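Local atomic coordinates of glutathione reductase (Bartonella henselae, PDB entry 3O0H), a protein that probably uses NADPH and its bound FAD to reduce glutathione disulfide to two molecules of glutathione. Residues B[30-34]-B[158-162]; B[131-135]-B[146-151]; B[135-141]-B[292-298]. All blocks are in the same frame, centred on the assembly; numbering follows the deposited sequence.

Contact 1: B[30-34]-B[158-162]; sequences FVIGS and ILIAT. With FAD (flavin-adenine dinucleotide), chain H.
In the parallel sheet of the FAD-binding Rossmann-type domain, strand 30-32 lies beside strand 158-160, with Phe30, Val31 and Ile32 abreast of Ile158, Leu159 and Ile160. The short strand axes come within 4.7 Å and diverge by 13°. Three backbone bonds stitch them: Leu159 N gives to Phe30 O, Ile32 N to Leu159 O at 2.8 Å, and Ala161 N to Ile32 O. Val31 and Leu159 run side by side on the face packed by helix 36-47, CG1 of Val31 lying 4.0 Å from CD2 of Leu159. On the other face Ile32 divides its branches. Its CD1 reaches CG2 of Ile158, whereas CG2, held anti to the backbone N by chi1 -51°, runs forward to Thr162 and the adenine. Beyond the strands comes Gly33, first glycine of what fits a GxGxxG dinucleotide-binding turn; its CA lies 3.2 Å from FAD O4B. Thr162 sets its methyl against adenine N7A, while its OG1 is bonded to Asn289 O. The two methyls under one face of the adenine, Ile32 CG2 and Thr162 CG2, are pressed to 3.4 Å, tighter than usual van der Waals contact.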
loop_
_atom_site.group_PDB
_atom_site.type_symbol
_atom_site.label_atom_id
_atom_site.label_comp_id
_atom_site.label_asym_id
_atom_site.label_seq_id
_atom_site.Cartn_x
_atom_site.Cartn_y
_atom_site.Cartn_z
ATOM N N PHE B 30 29.981 2.962 -26.448
ATOM C CA PHE B 30 30.717 3.153 -25.187
ATOM C C PHE B 30 29.828 3.961 -24.270
ATOM O O PHE B 30 29.463 5.116 -24.581
ATOM C CB PHE B 30 32.034 3.899 -25.409
ATOM C CG PHE B 30 32.982 3.868 -24.246
ATOM C CD1 PHE B 30 32.737 4.622 -23.113
ATOM C CD2 PHE B 30 34.153 3.100 -24.302
ATOM C CE1 PHE B 30 33.653 4.650 -22.031
ATOM C CE2 PHE B 30 35.032 3.088 -23.262
ATOM C CZ PHE B 30 34.791 3.883 -22.095
ATOM N N VAL B 31 29.552 3.386 -23.105
ATOM C CA VAL B 31 28.687 4.035 -22.110
ATOM C C VAL B 31 29.553 4.564 -20.972
ATOM O O VAL B 31 30.343 3.811 -20.401
ATOM C CB VAL B 31 27.622 3.091 -21.602
ATOM C CG1 VAL B 31 26.694 3.786 -20.538
ATOM C CG2 VAL B 31 26.797 2.560 -22.782
ATOM N N ILE B 32 29.372 5.850 -20.636
ATOM C CA ILE B 32 30.124 6.484 -19.553
ATOM C C ILE B 32 29.263 6.542 -18.316
ATOM O O ILE B 32 28.365 7.351 -18.240
ATOM C CB ILE B 32 30.635 7.918 -19.907
ATOM C CG1 ILE B 32 31.375 7.903 -21.248
ATOM C CG2 ILE B 32 31.579 8.466 -18.776
ATOM C CD1 ILE B 32 31.719 9.357 -21.867
ATOM N N GLY B 33 29.542 5.639 -17.367
ATOM C CA GLY B 33 28.835 5.564 -16.083
ATOM C C GLY B 33 27.878 4.362 -16.075
ATOM O O GLY B 33 27.118 4.178 -16.984
ATOM N N SER B 34 27.995 3.522 -15.053
ATOM C CA SER B 34 27.198 2.331 -14.907
ATOM C C SER B 34 26.158 2.495 -13.815
ATOM O O SER B 34 25.994 1.610 -12.993
ATOM C CB SER B 34 28.095 1.127 -14.623
ATOM O OG SER B 34 27.393 -0.092 -14.826
ATOM N N ILE B 158 28.471 7.067 -28.469
ATOM C CA ILE B 158 28.838 7.270 -27.047
ATOM C C ILE B 158 27.619 7.743 -26.251
ATOM O O ILE B 158 26.915 8.663 -26.703
ATOM C CB ILE B 158 30.034 8.248 -26.891
ATOM C CG1 ILE B 158 31.301 7.688 -27.556
ATOM C CG2 ILE B 158 30.367 8.510 -25.434
ATOM C CD1 ILE B 158 32.269 8.734 -27.859
ATOM N N LEU B 159 27.401 7.114 -25.078
ATOM C CA LEU B 159 26.307 7.456 -24.173
ATOM C C LEU B 159 26.859 8.038 -22.874
ATOM O O LEU B 159 27.611 7.381 -22.164
ATOM C CB LEU B 159 25.438 6.227 -23.837
ATOM C CG LEU B 159 24.281 6.498 -22.879
ATOM C CD1 LEU B 159 23.303 7.570 -23.510
ATOM C CD2 LEU B 159 23.543 5.215 -22.513
ATOM N N ILE B 160 26.481 9.275 -22.600
ATOM C CA ILE B 160 26.876 9.976 -21.391
ATOM C C ILE B 160 25.808 9.644 -20.345
ATOM O O ILE B 160 24.640 10.016 -20.493
ATOM C CB ILE B 160 26.929 11.494 -21.571
ATOM C CG1 ILE B 160 27.882 11.877 -22.725
ATOM C CG2 ILE B 160 27.316 12.167 -20.222
ATOM C CD1 ILE B 160 27.593 13.346 -23.343
ATOM N N ALA B 161 26.231 8.943 -19.300
ATOM C CA ALA B 161 25.337 8.494 -18.206
ATOM C C ALA B 161 26.045 8.691 -16.821
ATOM O O ALA B 161 26.046 7.804 -15.955
ATOM C CB ALA B 161 24.909 7.015 -18.435
ATOM N N THR B 162 26.609 9.873 -16.629
ATOM C CA THR B 162 27.490 10.161 -15.504
ATOM C C THR B 162 26.810 10.666 -14.246
ATOM O O THR B 162 27.485 10.885 -13.208
ATOM C CB THR B 162 28.589 11.180 -15.930
ATOM O OG1 THR B 162 27.966 12.317 -16.504
ATOM C CG2 THR B 162 29.494 10.525 -16.975
HETATM P PA FAD H . 23.978 7.422 -11.427
HETATM O O1A FAD H . 24.376 8.440 -10.402
HETATM O O2A FAD H . 23.151 6.288 -10.885
HETATM O O5B FAD H . 25.233 6.811 -12.204
HETATM C C5B FAD H . 26.313 7.579 -12.693
HETATM C C4B FAD H . 27.525 6.673 -12.606
HETATM O O4B FAD H . 28.601 7.181 -13.381
HETATM C C3B FAD H . 28.063 6.493 -11.191
HETATM O O3B FAD H . 28.195 5.101 -10.887
HETATM C C2B FAD H . 29.422 7.167 -11.212
HETATM O O2B FAD H . 30.338 6.492 -10.383
HETATM C C1B FAD H . 29.850 7.044 -12.635
HETATM N N9A FAD H . 30.658 8.088 -13.287
HETATM C C8A FAD H . 30.436 9.433 -13.303
HETATM N N7A FAD H . 31.325 9.998 -14.135
HETATM C C5A FAD H . 32.102 8.998 -14.647
HETATM C C6A FAD H . 33.097 8.975 -15.588
HETATM N N6A FAD H . 33.567 10.086 -16.176
HETATM N N1A FAD H . 33.672 7.773 -15.923
HETATM C C2A FAD H . 33.208 6.615 -15.345
HETATM N N3A FAD H . 32.200 6.628 -14.440
HETATM C C4A FAD H . 31.644 7.812 -14.149
HETATM N N1 FAD H . 15.900 8.367 -6.749
HETATM C C2 FAD H . 14.676 7.733 -6.684
HETATM O O2 FAD H . 13.981 7.500 -7.706
HETATM N N3 FAD H . 14.207 7.341 -5.493
HETATM C C4 FAD H . 14.915 7.511 -4.315
HETATM O O4 FAD H . 14.406 7.072 -3.276
HETATM C C4X FAD H . 16.154 8.151 -4.370
HETATM N N5 FAD H . 16.914 8.336 -3.248
HETATM C C5X FAD H . 18.163 8.944 -3.377
HETATM C C6 FAD H . 18.907 9.137 -2.226
HETATM C C7 FAD H . 20.164 9.724 -2.292
HETATM C C7M FAD H . 20.947 9.900 -1.003
HETATM C C8 FAD H . 20.676 10.113 -3.514
HETATM C C8M FAD H . 22.027 10.793 -3.608
HETATM C C9 FAD H . 19.923 9.947 -4.670
HETATM C C9A FAD H . 18.653 9.363 -4.600
HETATM N N10 FAD H . 17.869 9.165 -5.723
HETATM C C10 FAD H . 16.648 8.548 -5.612
HETATM C "C1'" FAD H . 18.302 9.590 -7.070
HETATM C "C2'" FAD H . 18.908 8.486 -7.898
HETATM O "O2'" FAD H . 20.057 8.000 -7.231
HETATM C "C3'" FAD H . 19.291 9.063 -9.236
HETATM O "O3'" FAD H . 18.252 9.811 -9.841
HETATM C "C4'" FAD H . 19.824 7.977 -10.144
HETATM O "O4'" FAD H . 20.911 7.325 -9.482
HETATM C "C5'" FAD H . 20.330 8.564 -11.456
HETATM O "O5'" FAD H . 20.775 7.513 -12.342
HETATM P P FAD H . 21.928 7.912 -13.385
HETATM O O1P FAD H . 22.158 6.767 -14.345
HETATM O O2P FAD H . 21.569 9.218 -14.060
HETATM O O3P FAD H . 23.240 8.270 -12.571
#

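Contact 2: B[131-135]-B[146-151]; sequences IYESR and LSVTGE. With FAD (flavin-adenine dinucleotide), chain H.
Ser134 turns its OG anti to the backbone N (chi1 -178°), and this points the hydroxyl at the 146-151 turn, the beta-hairpin connection between strands 143-146 and 152-155. There OG accepts from Val148 N at 3.0 Å in a nearly straight bond (167°) and donates to Arg135 O in its own segment. Arg135 O thus has two donors, Ser134 OG and Ser147 N, the latter at 2.9 Å, which arrive from opposite faces of its carbonyl plane. One hydroxyl and one carbonyl thereby hold two successive amides of the turn. Val148 CG2 closes over the serine, 3.3 Å from Ser134 OG. Two residues earlier, the ring of Tyr132 and the side chain of Leu146 cross at about a right angle, CD1 of the leucine coming 3.4 Å from CD1 of the ring. The turn has its own bracing: Thr149 OG1 accepts from Glu151 N in an ST turn, and Leu146 N and O are bonded to Glu151 O and Gly150 N. Arg135 extends its chain past Ser147 OG so that FAD N6A lies over one face of its guanidinium, toward the rim; its NH1 also forms a salt bridge with Glu57. At the solvent edge a water joins Tyr132 to the carboxylate of Glu151, lying in the ring plane 2.6 Å from Tyr132 OH and 2.9 Å from Glu151 OE2.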
loop_
_atom_site.group_PDB
_atom_site.type_symbol
_atom_site.label_atom_id
_atom_site.label_comp_id
_atom_site.label_asym_id
_atom_site.label_seq_id
_atom_site.Cartn_x
_atom_site.Cartn_y
_atom_site.Cartn_z
ATOM N N ILE B 131 33.541 -4.237 -19.141
ATOM C CA ILE B 131 33.537 -3.285 -18.024
ATOM C C ILE B 131 34.952 -2.753 -17.828
ATOM O O ILE B 131 35.866 -3.522 -17.518
ATOM C CB ILE B 131 33.064 -3.926 -16.695
ATOM C CG1 ILE B 131 31.590 -4.360 -16.781
ATOM C CG2 ILE B 131 33.187 -2.944 -15.522
ATOM C CD1 ILE B 131 31.145 -5.225 -15.620
ATOM N N TYR B 132 35.127 -1.443 -18.038
ATOM C CA TYR B 132 36.379 -0.772 -17.728
ATOM C C TYR B 132 36.254 -0.113 -16.357
ATOM O O TYR B 132 35.445 0.832 -16.176
ATOM C CB TYR B 132 36.685 0.291 -18.797
ATOM C CG TYR B 132 37.077 -0.292 -20.138
ATOM C CD1 TYR B 132 38.300 -0.939 -20.312
ATOM C CD2 TYR B 132 36.244 -0.177 -21.240
ATOM C CE1 TYR B 132 38.674 -1.457 -21.554
ATOM C CE2 TYR B 132 36.613 -0.690 -22.509
ATOM C CZ TYR B 132 37.824 -1.347 -22.655
ATOM O OH TYR B 132 38.171 -1.882 -23.898
ATOM N N GLU B 133 37.059 -0.565 -15.399
ATOM C CA GLU B 133 36.970 -0.041 -14.032
ATOM C C GLU B 133 37.882 1.202 -13.910
ATOM O O GLU B 133 38.978 1.179 -13.322
ATOM C CB GLU B 133 37.325 -1.143 -13.038
ATOM C CG GLU B 133 36.311 -2.328 -13.102
ATOM C CD GLU B 133 36.578 -3.361 -12.022
ATOM O OE1 GLU B 133 37.750 -3.639 -11.759
ATOM O OE2 GLU B 133 35.618 -3.845 -11.398
ATOM N N SER B 134 37.408 2.283 -14.514
ATOM C CA SER B 134 38.139 3.534 -14.590
ATOM C C SER B 134 37.184 4.639 -14.953
ATOM O O SER B 134 36.152 4.410 -15.576
ATOM C CB SER B 134 39.210 3.434 -15.673
ATOM O OG SER B 134 39.994 4.606 -15.783
ATOM N N ARG B 135 37.522 5.844 -14.537
ATOM C CA ARG B 135 36.889 7.016 -15.086
ATOM C C ARG B 135 37.259 7.030 -16.563
ATOM O O ARG B 135 38.373 6.644 -16.929
ATOM C CB ARG B 135 37.442 8.263 -14.382
ATOM C CG ARG B 135 36.961 9.625 -14.947
ATOM C CD ARG B 135 37.444 10.766 -14.053
ATOM N NE ARG B 135 36.905 12.057 -14.477
ATOM C CZ ARG B 135 35.674 12.497 -14.188
ATOM N NH1 ARG B 135 34.817 11.745 -13.488
ATOM N NH2 ARG B 135 35.280 13.678 -14.636
ATOM N N LEU B 146 40.873 6.338 -20.608
ATOM C CA LEU B 146 40.657 5.762 -19.290
ATOM C C LEU B 146 41.684 6.392 -18.367
ATOM O O LEU B 146 42.894 6.256 -18.577
ATOM C CB LEU B 146 40.777 4.218 -19.310
ATOM C CG LEU B 146 39.812 3.493 -20.248
ATOM C CD1 LEU B 146 40.058 1.985 -20.206
ATOM C CD2 LEU B 146 38.380 3.794 -19.919
ATOM N N SER B 147 41.207 7.123 -17.360
ATOM C CA SER B 147 42.081 7.772 -16.379
ATOM C C SER B 147 43.123 6.875 -15.718
ATOM O O SER B 147 44.241 7.286 -15.560
ATOM C CB SER B 147 41.249 8.502 -15.301
ATOM O OG SER B 147 40.361 9.442 -15.931
ATOM N N VAL B 148 42.760 5.652 -15.347
ATOM C CA VAL B 148 43.638 4.811 -14.517
ATOM C C VAL B 148 44.926 4.415 -15.272
ATOM O O VAL B 148 46.048 4.474 -14.734
ATOM C CB VAL B 148 42.842 3.530 -14.011
ATOM C CG1 VAL B 148 43.786 2.519 -13.257
ATOM C CG2 VAL B 148 41.703 3.941 -13.099
ATOM N N THR B 149 44.768 4.081 -16.549
ATOM C CA THR B 149 45.887 3.602 -17.384
ATOM C C THR B 149 46.335 4.506 -18.532
ATOM O O THR B 149 47.384 4.288 -19.107
ATOM C CB THR B 149 45.440 2.344 -18.061
ATOM O OG1 THR B 149 44.331 2.660 -18.928
ATOM C CG2 THR B 149 45.031 1.311 -17.003
ATOM N N GLY B 150 45.522 5.476 -18.925
ATOM C CA GLY B 150 45.852 6.282 -20.096
ATOM C C GLY B 150 45.418 5.645 -21.422
ATOM O O GLY B 150 45.634 6.231 -22.465
ATOM N N GLU B 151 44.832 4.452 -21.384
ATOM C CA GLU B 151 44.369 3.744 -22.606
ATOM C C GLU B 151 43.283 4.547 -23.330
ATOM O O GLU B 151 42.354 5.057 -22.701
ATOM C CB GLU B 151 43.793 2.350 -22.270
ATOM C CG GLU B 151 43.432 1.494 -23.525
ATOM C CD GLU B 151 42.935 0.064 -23.200
ATOM O OE1 GLU B 151 42.622 -0.234 -22.018
ATOM O OE2 GLU B 151 42.839 -0.754 -24.149
HETATM P PA FAD H . 23.978 7.422 -11.427
HETATM O O1A FAD H . 24.376 8.440 -10.402
HETATM O O2A FAD H . 23.151 6.288 -10.885
HETATM O O5B FAD H . 25.233 6.811 -12.204
HETATM C C5B FAD H . 26.313 7.579 -12.693
HETATM C C4B FAD H . 27.525 6.673 -12.606
HETATM O O4B FAD H . 28.601 7.181 -13.381
HETATM C C3B FAD H . 28.063 6.493 -11.191
HETATM O O3B FAD H . 28.195 5.101 -10.887
HETATM C C2B FAD H . 29.422 7.167 -11.212
HETATM O O2B FAD H . 30.338 6.492 -10.383
HETATM C C1B FAD H . 29.850 7.044 -12.635
HETATM N N9A FAD H . 30.658 8.088 -13.287
HETATM C C8A FAD H . 30.436 9.433 -13.303
HETATM N N7A FAD H . 31.325 9.998 -14.135
HETATM C C5A FAD H . 32.102 8.998 -14.647
HETATM C C6A FAD H . 33.097 8.975 -15.588
HETATM N N6A FAD H . 33.567 10.086 -16.176
HETATM N N1A FAD H . 33.672 7.773 -15.923
HETATM C C2A FAD H . 33.208 6.615 -15.345
HETATM N N3A FAD H . 32.200 6.628 -14.440
HETATM C C4A FAD H . 31.644 7.812 -14.149
HETATM N N1 FAD H . 15.900 8.367 -6.749
HETATM C C2 FAD H . 14.676 7.733 -6.684
HETATM O O2 FAD H . 13.981 7.500 -7.706
HETATM N N3 FAD H . 14.207 7.341 -5.493
HETATM C C4 FAD H . 14.915 7.511 -4.315
HETATM O O4 FAD H . 14.406 7.072 -3.276
HETATM C C4X FAD H . 16.154 8.151 -4.370
HETATM N N5 FAD H . 16.914 8.336 -3.248
HETATM C C5X FAD H . 18.163 8.944 -3.377
HETATM C C6 FAD H . 18.907 9.137 -2.226
HETATM C C7 FAD H . 20.164 9.724 -2.292
HETATM C C7M FAD H . 20.947 9.900 -1.003
HETATM C C8 FAD H . 20.676 10.113 -3.514
HETATM C C8M FAD H . 22.027 10.793 -3.608
HETATM C C9 FAD H . 19.923 9.947 -4.670
HETATM C C9A FAD H . 18.653 9.363 -4.600
HETATM N N10 FAD H . 17.869 9.165 -5.723
HETATM C C10 FAD H . 16.648 8.548 -5.612
HETATM C "C1'" FAD H . 18.302 9.590 -7.070
HETATM C "C2'" FAD H . 18.908 8.486 -7.898
HETATM O "O2'" FAD H . 20.057 8.000 -7.231
HETATM C "C3'" FAD H . 19.291 9.063 -9.236
HETATM O "O3'" FAD H . 18.252 9.811 -9.841
HETATM C "C4'" FAD H . 19.824 7.977 -10.144
HETATM O "O4'" FAD H . 20.911 7.325 -9.482
HETATM C "C5'" FAD H . 20.330 8.564 -11.456
HETATM O "O5'" FAD H . 20.775 7.513 -12.342
HETATM P P FAD H . 21.928 7.912 -13.385
HETATM O O1P FAD H . 22.158 6.767 -14.345
HETATM O O2P FAD H . 21.569 9.218 -14.060
HETATM O O3P FAD H . 23.240 8.270 -12.571
HETATM O O HOH W 1 40.646 -2.669 -23.899
#

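Contact 3: B[135-141]-B[292-298]. With FAD (flavin-adenine dinucleotide), chain H.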
loop_
_atom_site.group_PDB
_atom_site.type_symbol
_atom_site.label_atom_id
_atom_site.label_comp_id
_atom_site.label_asym_id
_atom_site.label_seq_id
_atom_site.Cartn_x
_atom_site.Cartn_y
_atom_site.Cartn_z
ATOM N N ARG B 135 37.522 5.844 -14.537
ATOM C CA ARG B 135 36.889 7.016 -15.086
ATOM C C ARG B 135 37.259 7.030 -16.563
ATOM O O ARG B 135 38.373 6.644 -16.929
ATOM C CB ARG B 135 37.442 8.263 -14.382
ATOM C CG ARG B 135 36.961 9.625 -14.947
ATOM C CD ARG B 135 37.444 10.766 -14.053
ATOM N NE ARG B 135 36.905 12.057 -14.477
ATOM C CZ ARG B 135 35.674 12.497 -14.188
ATOM N NH1 ARG B 135 34.817 11.745 -13.488
ATOM N NH2 ARG B 135 35.280 13.678 -14.636
ATOM N N ALA B 136 36.325 7.463 -17.402
ATOM C CA ALA B 136 36.582 7.741 -18.821
ATOM C C ALA B 136 36.250 9.213 -19.065
ATOM O O ALA B 136 35.243 9.719 -18.575
ATOM C CB ALA B 136 35.699 6.889 -19.710
ATOM N N VAL B 137 37.078 9.851 -19.885
ATOM C CA VAL B 137 36.896 11.217 -20.348
ATOM C C VAL B 137 37.043 11.257 -21.864
ATOM O O VAL B 137 37.724 10.419 -22.457
ATOM C CB VAL B 137 37.891 12.191 -19.686
ATOM C CG1 VAL B 137 37.878 12.028 -18.173
ATOM C CG2 VAL B 137 39.326 12.020 -20.204
ATOM N N PHE B 138 36.424 12.243 -22.500
ATOM C CA PHE B 138 36.574 12.408 -23.959
ATOM C C PHE B 138 37.941 12.965 -24.299
ATOM O O PHE B 138 38.445 13.878 -23.635
ATOM C CB PHE B 138 35.524 13.360 -24.548
ATOM C CG PHE B 138 34.107 12.822 -24.536
ATOM C CD1 PHE B 138 33.295 12.994 -23.441
ATOM C CD2 PHE B 138 33.580 12.201 -25.656
ATOM C CE1 PHE B 138 31.981 12.514 -23.446
ATOM C CE2 PHE B 138 32.287 11.742 -25.685
ATOM C CZ PHE B 138 31.482 11.902 -24.586
ATOM N N VAL B 139 38.520 12.413 -25.365
ATOM C CA VAL B 139 39.693 12.955 -26.019
ATOM C C VAL B 139 39.271 13.756 -27.275
ATOM O O VAL B 139 39.838 14.784 -27.579
ATOM C CB VAL B 139 40.611 11.798 -26.496
ATOM C CG1 VAL B 139 41.700 12.319 -27.438
ATOM C CG2 VAL B 139 41.211 11.103 -25.303
ATOM N N ASP B 140 38.311 13.211 -27.998
ATOM C CA ASP B 140 37.659 13.825 -29.150
ATOM C C ASP B 140 36.247 13.205 -29.329
ATOM O O ASP B 140 35.763 12.525 -28.452
ATOM C CB ASP B 140 38.511 13.717 -30.422
ATOM C CG ASP B 140 38.630 12.313 -30.969
ATOM O OD1 ASP B 140 37.858 11.411 -30.587
ATOM O OD2 ASP B 140 39.558 12.112 -31.808
ATOM N N GLU B 141 35.591 13.528 -30.438
ATOM C CA GLU B 141 34.232 13.084 -30.672
ATOM C C GLU B 141 33.981 11.559 -30.626
ATOM O O GLU B 141 32.857 11.147 -30.297
ATOM C CB GLU B 141 33.749 13.674 -31.986
ATOM C CG GLU B 141 33.722 15.173 -31.983
ATOM C CD GLU B 141 34.983 15.900 -32.497
ATOM O OE1 GLU B 141 36.136 15.362 -32.499
ATOM O OE2 GLU B 141 34.773 17.063 -32.891
ATOM N N GLY B 292 35.012 18.412 -16.057
ATOM C CA GLY B 292 36.206 17.575 -16.185
ATOM C C GLY B 292 35.957 16.312 -16.995
ATOM O O GLY B 292 36.707 15.345 -16.883
ATOM N N LEU B 293 34.925 16.324 -17.833
ATOM C CA LEU B 293 34.535 15.139 -18.624
ATOM C C LEU B 293 35.054 15.171 -20.050
ATOM O O LEU B 293 34.976 14.178 -20.773
ATOM C CB LEU B 293 32.990 14.976 -18.597
ATOM C CG LEU B 293 32.304 13.805 -19.295
ATOM C CD1 LEU B 293 32.929 12.468 -18.851
ATOM C CD2 LEU B 293 30.792 13.790 -19.027
ATOM N N GLY B 294 35.559 16.318 -20.491
ATOM C CA GLY B 294 36.050 16.469 -21.851
ATOM C C GLY B 294 34.928 16.744 -22.802
ATOM O O GLY B 294 35.088 16.602 -24.011
ATOM N N LEU B 295 33.777 17.180 -22.299
ATOM C CA LEU B 295 32.645 17.450 -23.234
ATOM C C LEU B 295 33.016 18.515 -24.245
ATOM O O LEU B 295 32.544 18.502 -25.393
ATOM C CB LEU B 295 31.376 17.840 -22.463
ATOM C CG LEU B 295 30.788 16.697 -21.666
ATOM C CD1 LEU B 295 29.688 17.236 -20.695
ATOM C CD2 LEU B 295 30.268 15.541 -22.580
ATOM N N GLU B 296 33.863 19.448 -23.835
ATOM C CA GLU B 296 34.333 20.506 -24.724
ATOM C C GLU B 296 35.241 19.983 -25.857
ATOM O O GLU B 296 35.333 20.573 -26.893
ATOM C CB GLU B 296 35.020 21.627 -23.934
ATOM C CG GLU B 296 36.310 21.211 -23.244
ATOM C CD GLU B 296 36.139 20.405 -21.966
ATOM O OE1 GLU B 296 35.024 20.011 -21.536
ATOM O OE2 GLU B 296 37.180 20.166 -21.352
ATOM N N ARG B 297 35.879 18.847 -25.643
ATOM C CA ARG B 297 36.608 18.174 -26.716
ATOM C C ARG B 297 35.679 17.523 -27.728
ATOM O O ARG B 297 35.983 17.484 -28.910
ATOM C CB ARG B 297 37.528 17.134 -26.113
ATOM C CG ARG B 297 38.838 17.760 -25.608
ATOM C CD ARG B 297 39.441 16.819 -24.623
ATOM N NE ARG B 297 40.751 17.195 -24.079
ATOM C CZ ARG B 297 41.920 16.672 -24.436
ATOM N NH1 ARG B 297 42.044 15.813 -25.442
ATOM N NH2 ARG B 297 42.988 17.051 -23.795
ATOM N N ALA B 298 34.529 17.040 -27.267
ATOM C CA ALA B 298 33.552 16.402 -28.163
ATOM C C ALA B 298 32.637 17.393 -28.814
ATOM O O ALA B 298 31.891 17.041 -29.742
ATOM C CB ALA B 298 32.745 15.387 -27.414
HETATM P PA FAD H . 23.978 7.422 -11.427
HETATM O O1A FAD H . 24.376 8.440 -10.402
HETATM O O2A FAD H . 23.151 6.288 -10.885
HETATM O O5B FAD H . 25.233 6.811 -12.204
HETATM C C5B FAD H . 26.313 7.579 -12.693
HETATM C C4B FAD H . 27.525 6.673 -12.606
HETATM O O4B FAD H . 28.601 7.181 -13.381
HETATM C C3B FAD H . 28.063 6.493 -11.191
HETATM O O3B FAD H . 28.195 5.101 -10.887
HETATM C C2B FAD H . 29.422 7.167 -11.212
HETATM O O2B FAD H . 30.338 6.492 -10.383
HETATM C C1B FAD H . 29.850 7.044 -12.635
HETATM N N9A FAD H . 30.658 8.088 -13.287
HETATM C C8A FAD H . 30.436 9.433 -13.303
HETATM N N7A FAD H . 31.325 9.998 -14.135
HETATM C C5A FAD H . 32.102 8.998 -14.647
HETATM C C6A FAD H . 33.097 8.975 -15.588
HETATM N N6A FAD H . 33.567 10.086 -16.176
HETATM N N1A FAD H . 33.672 7.773 -15.923
HETATM C C2A FAD H . 33.208 6.615 -15.345
HETATM N N3A FAD H . 32.200 6.628 -14.440
HETATM C C4A FAD H . 31.644 7.812 -14.149
HETATM N N1 FAD H . 15.900 8.367 -6.749
HETATM C C2 FAD H . 14.676 7.733 -6.684
HETATM O O2 FAD H . 13.981 7.500 -7.706
HETATM N N3 FAD H . 14.207 7.341 -5.493
HETATM C C4 FAD H . 14.915 7.511 -4.315
HETATM O O4 FAD H . 14.406 7.072 -3.276
HETATM C C4X FAD H . 16.154 8.151 -4.370
HETATM N N5 FAD H . 16.914 8.336 -3.248
HETATM C C5X FAD H . 18.163 8.944 -3.377
HETATM C C6 FAD H . 18.907 9.137 -2.226
HETATM C C7 FAD H . 20.164 9.724 -2.292
HETATM C C7M FAD H . 20.947 9.900 -1.003
HETATM C C8 FAD H . 20.676 10.113 -3.514
HETATM C C8M FAD H . 22.027 10.793 -3.608
HETATM C C9 FAD H . 19.923 9.947 -4.670
HETATM C C9A FAD H . 18.653 9.363 -4.600
HETATM N N10 FAD H . 17.869 9.165 -5.723
HETATM C C10 FAD H . 16.648 8.548 -5.612
HETATM C "C1'" FAD H . 18.302 9.590 -7.070
HETATM C "C2'" FAD H . 18.908 8.486 -7.898
HETATM O "O2'" FAD H . 20.057 8.000 -7.231
HETATM C "C3'" FAD H . 19.291 9.063 -9.236
HETATM O "O3'" FAD H . 18.252 9.811 -9.841
HETATM C "C4'" FAD H . 19.824 7.977 -10.144
HETATM O "O4'" FAD H . 20.911 7.325 -9.482
HETATM C "C5'" FAD H . 20.330 8.564 -11.456
HETATM O "O5'" FAD H . 20.775 7.513 -12.342
HETATM P P FAD H . 21.928 7.912 -13.385
HETATM O O1P FAD H . 22.158 6.767 -14.345
HETATM O O2P FAD H . 21.569 9.218 -14.060
HETATM O O3P FAD H . 23.240 8.270 -12.571
HETATM O O HOH W 2 39.060 13.793 -15.189
#
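Phe138 is the bump of this contact, and the hollow that receives it is made by the loop and short helix of 292-298. The methyl of Ala298 sits over one face of the ring, a CH-pi contact with CB 4.2 Å from the centroid and 27° off the normal. Leu295 crosses it obliquely, with CD2 3.6 Å from CE1 of Phe138, and Leu293 O lies in plane at the ring edge. Chi1 of -69°, with CG anti to the carbonyl carbon, directs the ring into this hollow, where Ile158 and Ile160 of the neighbouring sheet also pack against it. Gly294 O comes 3.3 Å from Phe138 CB. The backbone is pinned by Phe138 N to Leu293 O (3.0 Å). Outside, Arg297 stretches its extended chain alongside residues 138-139, its CD against Phe138 O and its NH1 in the carbonyl plane on a lone pair of Val139 O at 3.2 Å. At the other end Arg135 NH2 bonds to Gly292 O from above the carbonyl plane, and a water links Arg135 NE to the same oxygen. Leu293 CD1 fills the corner between Ala136 O and FAD N6A. Ala136 reads the adenine edge, its N giving to FAD N1A at 3.1 Å and its O accepting from N6A at 2.9 Å; this donor-acceptor pair matches the amino-bearing edge of adenine and would probably suit a 6-oxo purine poorly.

In the fold
From the N terminus, strand 27-32 is laid down first, and contact 1 closes a loop back to it 124 residues later, at strand 158-160. Contact 2 is nested inside that loop: it closes a short one, with ten residues between its segments, joining strand 130-132, an outer strand of the parallel sheet, to the hairpin turn of the antiparallel one. Contact 3 starts where contact 2 leaves off, sharing Arg135, and reaches 292-298, so its span crosses both others. Phe30 touches Tyr132 and Leu146, and Ile32 and Ile158 touch Phe138. The parallel sheet, the three-stranded sheet and the 292-298 loop are thereby joined around the adenine end of FAD.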